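Local coordinates for uncharacterized protein (Mycobacterium tuberculosis, PDB 3KFW), which is of unknown function but, as a member of the PaaX family, probably acts as a DNA-binding transcriptional repressor, at residues G86-L91 and G156-L161; L131-D136 and V141-A146; D198-A203 and G214-Y219. One frame throughout, in Å; residues are numbered along the deposited sequence.

Interaction 1: G86-L91 and G156-L161; sequences GNWHML and GQLWDL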
loop_
_atom_site.group_PDB
_atom_site.type_symbol
_atom_site.label_atom_id
_atom_site.label_comp_id
_atom_site.label_asym_id
_atom_site.label_seq_id
_atom_site.Cartn_x
_atom_site.Cartn_y
_atom_site.Cartn_z
ATOM N N GLY A 86 -19.985 -1.670 -20.016
ATOM C CA GLY A 86 -19.395 -2.609 -19.036
ATOM C C GLY A 86 -17.960 -2.338 -18.660
ATOM O O GLY A 86 -17.375 -3.062 -17.829
ATOM N N ASN A 87 -17.389 -1.298 -19.270
ATOM C CA ASN A 87 -15.990 -0.966 -19.096
ATOM C C ASN A 87 -15.777 0.067 -18.008
ATOM O O ASN A 87 -16.614 0.957 -17.833
ATOM C CB ASN A 87 -15.379 -0.473 -20.389
ATOM C CG ASN A 87 -15.251 -1.566 -21.415
ATOM O OD1 ASN A 87 -14.344 -2.390 -21.361
ATOM N ND2 ASN A 87 -16.152 -1.567 -22.376
ATOM N N TRP A 88 -14.650 -0.063 -17.308
ATOM C CA TRP A 88 -14.256 0.827 -16.257
ATOM C C TRP A 88 -12.935 1.524 -16.611
ATOM O O TRP A 88 -12.013 0.907 -17.151
ATOM C CB TRP A 88 -14.047 0.009 -14.962
ATOM C CG TRP A 88 -15.317 -0.597 -14.448
ATOM C CD1 TRP A 88 -16.004 -1.671 -14.987
ATOM C CD2 TRP A 88 -16.066 -0.179 -13.308
ATOM N NE1 TRP A 88 -17.110 -1.941 -14.243
ATOM C CE2 TRP A 88 -17.188 -1.053 -13.206
ATOM C CE3 TRP A 88 -15.883 0.808 -12.344
ATOM C CZ2 TRP A 88 -18.154 -0.932 -12.194
ATOM C CZ3 TRP A 88 -16.810 0.918 -11.318
ATOM C CH2 TRP A 88 -17.970 0.055 -11.268
ATOM N N HIS A 89 -12.842 2.809 -16.299
ATOM C CA HIS A 89 -11.557 3.481 -16.272
ATOM C C HIS A 89 -10.827 3.071 -15.018
ATOM O O HIS A 89 -11.430 3.023 -13.950
ATOM C CB HIS A 89 -11.731 5.004 -16.308
ATOM C CG HIS A 89 -12.083 5.526 -17.671
ATOM N ND1 HIS A 89 -12.798 6.697 -17.871
ATOM C CD2 HIS A 89 -11.828 5.018 -18.904
ATOM C CE1 HIS A 89 -12.934 6.897 -19.165
ATOM N NE2 HIS A 89 -12.355 5.897 -19.811
HETATM N N MSE A 90 -9.530 2.805 -15.135
HETATM C CA MSE A 90 -8.728 2.404 -13.983
HETATM C C MSE A 90 -7.431 3.164 -13.884
HETATM O O MSE A 90 -6.623 3.212 -14.799
HETATM C CB MSE A 90 -8.426 0.928 -14.046
HETATM C CG MSE A 90 -8.172 0.326 -12.681
HETATM SE SE MSE A 90 -8.099 -1.628 -12.819
HETATM C CE MSE A 90 -6.169 -1.539 -12.739
ATOM N N LEU A 91 -7.215 3.764 -12.744
ATOM C CA LEU A 91 -6.018 4.491 -12.562
ATOM C C LEU A 91 -5.271 3.880 -11.368
ATOM O O LEU A 91 -5.780 3.871 -10.279
ATOM C CB LEU A 91 -6.343 5.972 -12.348
ATOM C CG LEU A 91 -7.019 6.755 -13.481
ATOM C CD1 LEU A 91 -7.433 8.174 -12.938
ATOM C CD2 LEU A 91 -6.134 6.893 -14.683
ATOM N N GLY A 156 -20.867 -0.769 -5.476
ATOM C CA GLY A 156 -21.221 -0.720 -4.043
ATOM C C GLY A 156 -20.028 -0.785 -3.096
ATOM O O GLY A 156 -20.135 -0.450 -1.900
ATOM N N GLN A 157 -18.889 -1.199 -3.650
ATOM C CA GLN A 157 -17.626 -1.388 -2.899
ATOM C C GLN A 157 -16.713 -0.116 -3.009
ATOM O O GLN A 157 -16.095 0.288 -2.043
ATOM C CB GLN A 157 -16.945 -2.658 -3.447
ATOM C CG GLN A 157 -16.231 -3.579 -2.502
ATOM C CD GLN A 157 -17.096 -4.080 -1.323
ATOM O OE1 GLN A 157 -18.209 -4.592 -1.499
ATOM N NE2 GLN A 157 -16.564 -3.904 -0.104
ATOM N N LEU A 158 -16.708 0.536 -4.179
ATOM C CA LEU A 158 -16.049 1.795 -4.404
ATOM C C LEU A 158 -16.720 2.990 -3.709
ATOM O O LEU A 158 -16.040 3.909 -3.218
ATOM C CB LEU A 158 -16.042 2.053 -5.896
ATOM C CG LEU A 158 -15.381 1.087 -6.867
ATOM C CD1 LEU A 158 -15.749 1.501 -8.248
ATOM C CD2 LEU A 158 -13.853 1.040 -6.700
ATOM N N TRP A 159 -18.054 3.056 -3.726
ATOM C CA TRP A 159 -18.754 4.157 -3.015
ATOM C C TRP A 159 -19.759 3.628 -1.965
ATOM O O TRP A 159 -20.275 2.496 -2.098
ATOM C CB TRP A 159 -19.526 4.979 -4.017
ATOM C CG TRP A 159 -18.674 5.570 -5.077
ATOM C CD1 TRP A 159 -17.950 6.767 -5.017
ATOM C CD2 TRP A 159 -18.465 5.036 -6.389
ATOM N NE1 TRP A 159 -17.308 6.979 -6.226
ATOM C CE2 TRP A 159 -17.597 5.949 -7.082
ATOM C CE3 TRP A 159 -18.949 3.915 -7.064
ATOM C CZ2 TRP A 159 -17.183 5.733 -8.402
ATOM C CZ3 TRP A 159 -18.544 3.701 -8.397
ATOM C CH2 TRP A 159 -17.657 4.606 -9.039
ATOM N N ASP A 160 -20.025 4.448 -0.951
ATOM C CA ASP A 160 -21.025 4.178 0.028
ATOM C C ASP A 160 -22.364 4.532 -0.614
ATOM O O ASP A 160 -22.866 5.618 -0.444
ATOM C CB ASP A 160 -20.776 5.041 1.279
ATOM C CG ASP A 160 -21.847 4.829 2.389
ATOM O OD1 ASP A 160 -22.728 3.961 2.252
ATOM O OD2 ASP A 160 -21.835 5.556 3.401
ATOM N N LEU A 161 -22.952 3.622 -1.363
ATOM C CA LEU A 161 -24.159 3.939 -2.080
ATOM C C LEU A 161 -25.390 4.083 -1.223
ATOM O O LEU A 161 -26.225 4.943 -1.510
ATOM C CB LEU A 161 -24.449 2.875 -3.104
ATOM C CG LEU A 161 -23.409 2.730 -4.180
ATOM C CD1 LEU A 161 -23.775 1.499 -5.022
ATOM C CD2 LEU A 161 -23.301 3.994 -5.024
#

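Interaction 2: L131-D136 and V141-A146; sequences LDLESD and VRMLTA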
loop_
_atom_site.group_PDB
_atom_site.type_symbol
_atom_site.label_atom_id
_atom_site.label_comp_id
_atom_site.label_asym_id
_atom_site.label_seq_id
_atom_site.Cartn_x
_atom_site.Cartn_y
_atom_site.Cartn_z
ATOM N N LEU A 131 -13.036 10.629 -19.175
ATOM C CA LEU A 131 -11.774 10.902 -18.470
ATOM C C LEU A 131 -10.763 11.688 -19.315
ATOM O O LEU A 131 -10.325 11.240 -20.373
ATOM C CB LEU A 131 -11.104 9.603 -17.998
ATOM C CG LEU A 131 -9.616 9.641 -17.591
ATOM C CD1 LEU A 131 -9.413 10.017 -16.124
ATOM C CD2 LEU A 131 -8.915 8.328 -17.936
ATOM N N ASP A 132 -10.389 12.862 -18.847
ATOM C CA ASP A 132 -9.210 13.461 -19.386
ATOM C C ASP A 132 -8.245 13.591 -18.229
ATOM O O ASP A 132 -8.596 14.144 -17.185
ATOM C CB ASP A 132 -9.515 14.807 -20.030
ATOM C CG ASP A 132 -8.616 15.089 -21.225
ATOM O OD1 ASP A 132 -7.378 14.951 -21.087
ATOM O OD2 ASP A 132 -9.143 15.442 -22.309
ATOM N N LEU A 133 -7.042 13.052 -18.395
ATOM C CA LEU A 133 -6.038 13.143 -17.346
ATOM C C LEU A 133 -5.462 14.558 -17.241
ATOM O O LEU A 133 -4.977 15.086 -18.233
ATOM C CB LEU A 133 -4.949 12.096 -17.573
ATOM C CG LEU A 133 -5.279 10.802 -16.825
ATOM C CD1 LEU A 133 -4.538 9.563 -17.408
ATOM C CD2 LEU A 133 -5.012 11.024 -15.331
ATOM N N GLU A 134 -5.512 15.154 -16.045
ATOM C CA GLU A 134 -5.231 16.592 -15.859
ATOM C C GLU A 134 -3.751 17.022 -16.048
ATOM O O GLU A 134 -3.136 17.639 -15.171
ATOM C CB GLU A 134 -5.904 17.158 -14.567
ATOM C CG GLU A 134 -5.274 16.780 -13.198
ATOM C CD GLU A 134 -4.748 17.989 -12.391
ATOM O OE1 GLU A 134 -3.755 18.637 -12.817
ATOM O OE2 GLU A 134 -5.326 18.278 -11.310
ATOM N N SER A 135 -3.206 16.693 -17.219
ATOM C CA SER A 135 -1.841 17.058 -17.624
ATOM C C SER A 135 -0.776 16.302 -16.813
ATOM O O SER A 135 -0.813 15.063 -16.705
ATOM C CB SER A 135 -1.611 18.599 -17.565
ATOM O OG SER A 135 -2.425 19.320 -18.483
ATOM N N ASP A 136 0.176 17.072 -16.280
ATOM C CA ASP A 136 1.227 16.585 -15.392
ATOM C C ASP A 136 0.641 16.077 -14.075
ATOM O O ASP A 136 0.436 14.872 -13.946
ATOM C CB ASP A 136 2.286 17.674 -15.132
ATOM C CG ASP A 136 3.520 17.547 -16.038
ATOM O OD1 ASP A 136 4.537 18.197 -15.711
ATOM O OD2 ASP A 136 3.485 16.817 -17.059
ATOM N N VAL A 141 0.364 7.829 -12.973
ATOM C CA VAL A 141 -0.567 6.730 -12.762
ATOM C C VAL A 141 -0.498 5.857 -14.009
ATOM O O VAL A 141 -0.099 6.330 -15.066
ATOM C CB VAL A 141 -2.015 7.224 -12.577
ATOM C CG1 VAL A 141 -2.214 7.828 -11.199
ATOM C CG2 VAL A 141 -2.388 8.220 -13.666
ATOM N N ARG A 142 -0.857 4.593 -13.922
ATOM C CA ARG A 142 -0.986 3.819 -15.167
ATOM C C ARG A 142 -2.471 3.675 -15.471
ATOM O O ARG A 142 -3.247 3.350 -14.583
ATOM C CB ARG A 142 -0.277 2.474 -15.074
ATOM C CG ARG A 142 -0.315 1.701 -16.359
ATOM C CD ARG A 142 0.999 1.111 -16.700
ATOM N NE ARG A 142 0.985 0.635 -18.084
ATOM C CZ ARG A 142 2.078 0.482 -18.823
ATOM N NH1 ARG A 142 3.267 0.758 -18.303
ATOM N NH2 ARG A 142 1.987 0.050 -20.068
HETATM N N MSE A 143 -2.862 3.982 -16.706
HETATM C CA MSE A 143 -4.256 4.029 -17.090
HETATM C C MSE A 143 -4.554 2.693 -17.746
HETATM O O MSE A 143 -3.868 2.284 -18.672
HETATM C CB MSE A 143 -4.509 5.199 -18.059
HETATM C CG MSE A 143 -5.974 5.762 -18.141
HETATM SE SE MSE A 143 -7.402 4.764 -19.165
HETATM C CE MSE A 143 -6.585 4.617 -20.960
ATOM N N LEU A 144 -5.567 2.001 -17.241
ATOM C CA LEU A 144 -6.051 0.781 -17.874
ATOM C C LEU A 144 -7.550 0.877 -18.049
ATOM O O LEU A 144 -8.202 1.709 -17.451
ATOM C CB LEU A 144 -5.711 -0.441 -17.013
ATOM C CG LEU A 144 -4.262 -0.785 -16.650
ATOM C CD1 LEU A 144 -4.261 -1.897 -15.684
ATOM C CD2 LEU A 144 -3.600 -1.269 -17.869
ATOM N N THR A 145 -8.099 0.010 -18.877
ATOM C CA THR A 145 -9.544 -0.189 -18.969
ATOM C C THR A 145 -9.787 -1.563 -18.350
ATOM O O THR A 145 -8.979 -2.470 -18.516
ATOM C CB THR A 145 -10.024 -0.083 -20.464
ATOM O OG1 THR A 145 -9.599 1.176 -21.010
ATOM C CG2 THR A 145 -11.554 -0.181 -20.599
ATOM N N ALA A 146 -10.863 -1.722 -17.600
ATOM C CA ALA A 146 -11.150 -3.049 -17.050
ATOM C C ALA A 146 -12.608 -3.407 -17.038
ATOM O O ALA A 146 -13.479 -2.529 -17.136
ATOM C CB ALA A 146 -10.588 -3.198 -15.625
#

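Interaction 3: D198-A203 and G214-Y219; sequences DPMLPA and GLRAAY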
loop_
_atom_site.group_PDB
_atom_site.type_symbol
_atom_site.label_atom_id
_atom_site.label_comp_id
_atom_site.label_asym_id
_atom_site.label_seq_id
_atom_site.Cartn_x
_atom_site.Cartn_y
_atom_site.Cartn_z
ATOM N N ASP A 198 -21.688 13.111 -6.456
ATOM C CA ASP A 198 -22.473 12.089 -7.122
ATOM C C ASP A 198 -21.551 11.163 -7.929
ATOM O O ASP A 198 -20.745 11.648 -8.756
ATOM C CB ASP A 198 -23.475 12.739 -8.058
ATOM C CG ASP A 198 -24.509 11.727 -8.648
ATOM O OD1 ASP A 198 -24.279 10.487 -8.764
ATOM O OD2 ASP A 198 -25.594 12.203 -9.001
ATOM N N PRO A 199 -21.667 9.831 -7.706
ATOM C CA PRO A 199 -20.790 8.983 -8.496
ATOM C C PRO A 199 -21.193 8.845 -9.955
ATOM O O PRO A 199 -20.449 8.242 -10.715
ATOM C CB PRO A 199 -20.813 7.646 -7.755
ATOM C CG PRO A 199 -22.025 7.683 -6.941
ATOM C CD PRO A 199 -22.232 9.098 -6.566
HETATM N N MSE A 200 -22.344 9.417 -10.349
HETATM C CA MSE A 200 -22.700 9.569 -11.764
HETATM C C MSE A 200 -22.726 8.236 -12.438
HETATM O O MSE A 200 -22.105 8.079 -13.493
HETATM C CB MSE A 200 -21.620 10.382 -12.444
HETATM C CG MSE A 200 -22.128 11.368 -13.360
HETATM SE SE MSE A 200 -23.120 12.554 -12.218
HETATM C CE MSE A 200 -21.749 13.876 -11.818
ATOM N N LEU A 201 -23.412 7.274 -11.812
ATOM C CA LEU A 201 -23.362 5.893 -12.244
ATOM C C LEU A 201 -24.249 5.705 -13.469
ATOM O O LEU A 201 -25.291 6.342 -13.580
ATOM C CB LEU A 201 -23.813 4.954 -11.101
ATOM C CG LEU A 201 -22.892 4.694 -9.887
ATOM C CD1 LEU A 201 -23.537 3.831 -8.846
ATOM C CD2 LEU A 201 -21.576 4.027 -10.274
ATOM N N PRO A 202 -23.871 4.799 -14.379
ATOM C CA PRO A 202 -24.788 4.531 -15.487
ATOM C C PRO A 202 -26.053 3.797 -15.022
ATOM O O PRO A 202 -25.985 3.006 -14.072
ATOM C CB PRO A 202 -23.984 3.581 -16.363
ATOM C CG PRO A 202 -23.120 2.834 -15.402
ATOM C CD PRO A 202 -22.836 3.752 -14.251
ATOM N N ALA A 203 -27.177 4.064 -15.708
ATOM C CA ALA A 203 -28.469 3.341 -15.557
ATOM C C ALA A 203 -28.423 1.956 -14.903
ATOM O O ALA A 203 -28.999 1.772 -13.852
ATOM C CB ALA A 203 -29.154 3.234 -16.887
ATOM N N GLY A 214 -34.298 13.210 -8.321
ATOM C CA GLY A 214 -35.062 13.965 -7.331
ATOM C C GLY A 214 -34.259 15.179 -6.886
ATOM O O GLY A 214 -34.803 16.287 -6.794
ATOM N N LEU A 215 -32.960 14.987 -6.620
ATOM C CA LEU A 215 -32.122 16.098 -6.119
ATOM C C LEU A 215 -31.880 17.173 -7.201
ATOM O O LEU A 215 -32.010 18.343 -6.928
ATOM C CB LEU A 215 -30.822 15.587 -5.497
ATOM C CG LEU A 215 -30.857 14.827 -4.146
ATOM C CD1 LEU A 215 -29.640 13.932 -3.979
ATOM C CD2 LEU A 215 -30.970 15.751 -2.951
ATOM N N ARG A 216 -31.586 16.772 -8.437
ATOM C CA ARG A 216 -31.521 17.697 -9.576
ATOM C C ARG A 216 -32.819 18.489 -9.840
ATOM O O ARG A 216 -32.737 19.724 -10.046
ATOM C CB ARG A 216 -31.068 16.971 -10.857
ATOM C CG ARG A 216 -29.619 16.668 -10.836
ATOM C CD ARG A 216 -29.154 15.747 -11.944
ATOM N NE ARG A 216 -27.764 15.436 -11.628
ATOM C CZ ARG A 216 -27.355 14.284 -11.079
ATOM N NH1 ARG A 216 -28.251 13.318 -10.870
ATOM N NH2 ARG A 216 -26.057 14.102 -10.764
ATOM N N ALA A 217 -33.982 17.823 -9.854
ATOM C CA ALA A 217 -35.298 18.501 -10.023
ATOM C C ALA A 217 -35.569 19.577 -8.949
ATOM O O ALA A 217 -36.037 20.687 -9.269
ATOM C CB ALA A 217 -36.459 17.501 -10.097
ATOM N N ALA A 218 -35.225 19.261 -7.700
ATOM C CA ALA A 218 -35.452 20.151 -6.584
ATOM C C ALA A 218 -34.514 21.338 -6.682
ATOM O O ALA A 218 -34.907 22.469 -6.371
ATOM C CB ALA A 218 -35.228 19.425 -5.293
ATOM N N TYR A 219 -33.274 21.095 -7.110
ATOM C CA TYR A 219 -32.347 22.203 -7.317
ATOM C C TYR A 219 -32.813 23.055 -8.475
ATOM O O TYR A 219 -32.821 24.282 -8.351
ATOM C CB TYR A 219 -30.889 21.760 -7.535
ATOM C CG TYR A 219 -30.018 22.929 -7.934
ATOM C CD1 TYR A 219 -29.664 23.143 -9.266
ATOM C CD2 TYR A 219 -29.591 23.867 -6.983
ATOM C CE1 TYR A 219 -28.892 24.260 -9.645
ATOM C CE2 TYR A 219 -28.822 24.971 -7.345
ATOM C CZ TYR A 219 -28.484 25.162 -8.670
ATOM O OH TYR A 219 -27.718 26.253 -9.015
#

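Interaction 1: G86-L91 and G156-L161
Trp88 meets Leu158 where helix 151-158 packs against the four-stranded antiparallel sheet of the Cas2-like domain, a sheet whose 2-3-1-4 strand order is that of a ferredoxin-like fold. The two side chains face each other across the gap between backbones whose closest CA atoms, those of Trp88 and Leu158, are 12.0 Å apart. The six-membered part of the indole does the touching: Trp88 CZ3 is 3.3 Å from Leu158 CD1, while Trp88 CH2 stands 4.0 Å from the same methyl, so CD1 is centred on the CZ3 corner and approaches obliquely. Leu158 reaches this far because CD1 extends trans to CA (chi2 170°), prolonging the line of the side chain. No hydrogen bond crosses the contact, which is wholly apolar.

Trp84 turns its ring nearly perpendicular to that of Trp88, and Pro126, Pro151 and Leu154 also pack on this indole. Just past the helix end, Asp160 caps the next helix through Gly163 N and forms a salt bridge with Arg101 of the second subunit. Leu158 CB sits 3.6 Å above one face of the Trp159 ring, toward its rim, and Trp159 CZ3 lies at the edge of the Trp88 ring, 4.4 Å from Trp88 CZ3.

Interaction 2: L131-D136 and V141-A146
Leu131 and Leu133 both press on selenomethionine Met143, whose CG is the shared point of contact. Leu131 CD2 lies 3.9 Å from Met143 CG and 4.1 Å from Met143 SE, the two side chains running alongside one another and pointing opposite ways. Leu133 comes in at a slant instead and divides its methyls between two partners: its CD1 is 4.1 Å from Met143 CG, and its CD2 is 4.2 Å from Val141 CG2. All these distances are ordinary van der Waals separations, and no hydrogen bond joins the segments.

Conformation accounts for the pattern. Met143 sends CG out anti to the backbone N (chi1 -156°), then bends at both of the next two torsions, which lays SE beside Leu131 CD2. Residues 141 and 143 direct their side chains at the loop, whereas Arg142, between them, points away, the alternation expected of an extended strand.

The loop 131-136 belongs to the connection between strands 122-126 and 141-147, which are parallel to each other and flank strand 88-93. In a ferredoxin-like fold this crossover usually carries a helix; here the segment has no regular structure and lays its leucines on the sheet face directly. Leu91 of the central strand touches both Leu133 and Met143, and His89 packs on Leu131.

Beyond Leu133 the chain folds into an inverse gamma turn centred on Glu134, with Ser135 N bonded to Leu133 O at 2.6 Å. Lys113 donates to the carbonyl O of Asp132. On the other side of the strand, Arg142 makes salt bridges to Asp148 and Asp153 of the third subunit, and Thr145 and Ala146 pair antiparallel with a strand of that subunit, so the sheet continues across the interface.

Interaction 3: D198-A203 and G214-Y219
Arg216 reaches from its helix to Asp198 with a single nitrogen, forming a salt bridge in which NH2 donates to Asp198 OD2 at 2.6 Å with an N-H...O angle of 151°. It is not a two-pronged pairing: Arg216 NH1 stays 3.4 Å from Asp198 OD2. The donor stands 41° out of the carboxylate plane, and OD2 lies near the guanidinium edge. The arginine chain is extended from CG to NE, which carries the charge across to the loop. A hydrogen bond from Arg216 NE to Met77 O means that two nitrogens hold the guanidinium.

The carboxylate is gripped at both oxygens, since Asp198 OD1 accepts from Met200 N at 2.7 Å in an Asx turn. Selenomethionine Met200 bends at chi2 (64°) and chi3, which brings its SE to 3.6 Å from Arg216 NH2. Asp198 and Met200 are buried, so this corner is compact.

The helix side is looser: Arg216 remains partly exposed and Ala217 beside it is exposed. Leu215 does not touch 198-203 but is buried against helices 161-177 and 181-195. Around the bridge, Trp164 of helix 161-177 packs on Asp198, helix 181-195 touches Tyr219, and Arg125 of strand 122-126 lies against Met200.

How the interactions relate
Interactions 1 and 2 share one sheet: strands 88-93 and 141-147 are neighbours, joined by probable backbone hydrogen bonds such as Trp88 N to Ala146 O at 2.7 Å. Alternation along strand 88-93 places them on its opposite faces, Trp88 serving the buried helix contact and His89 and Leu91 the surface loop contact. Both are apolar, without hydrogen bonds. Interaction 3, between a loop and a helix of the C-terminal region, is buried yet rests on a salt bridge. It touches interaction 1 where Trp159 CZ3 meets Leu201 CD2 at 3.6 Å, linking the regions; from interaction 2 its nearest atoms are about 11 Å away.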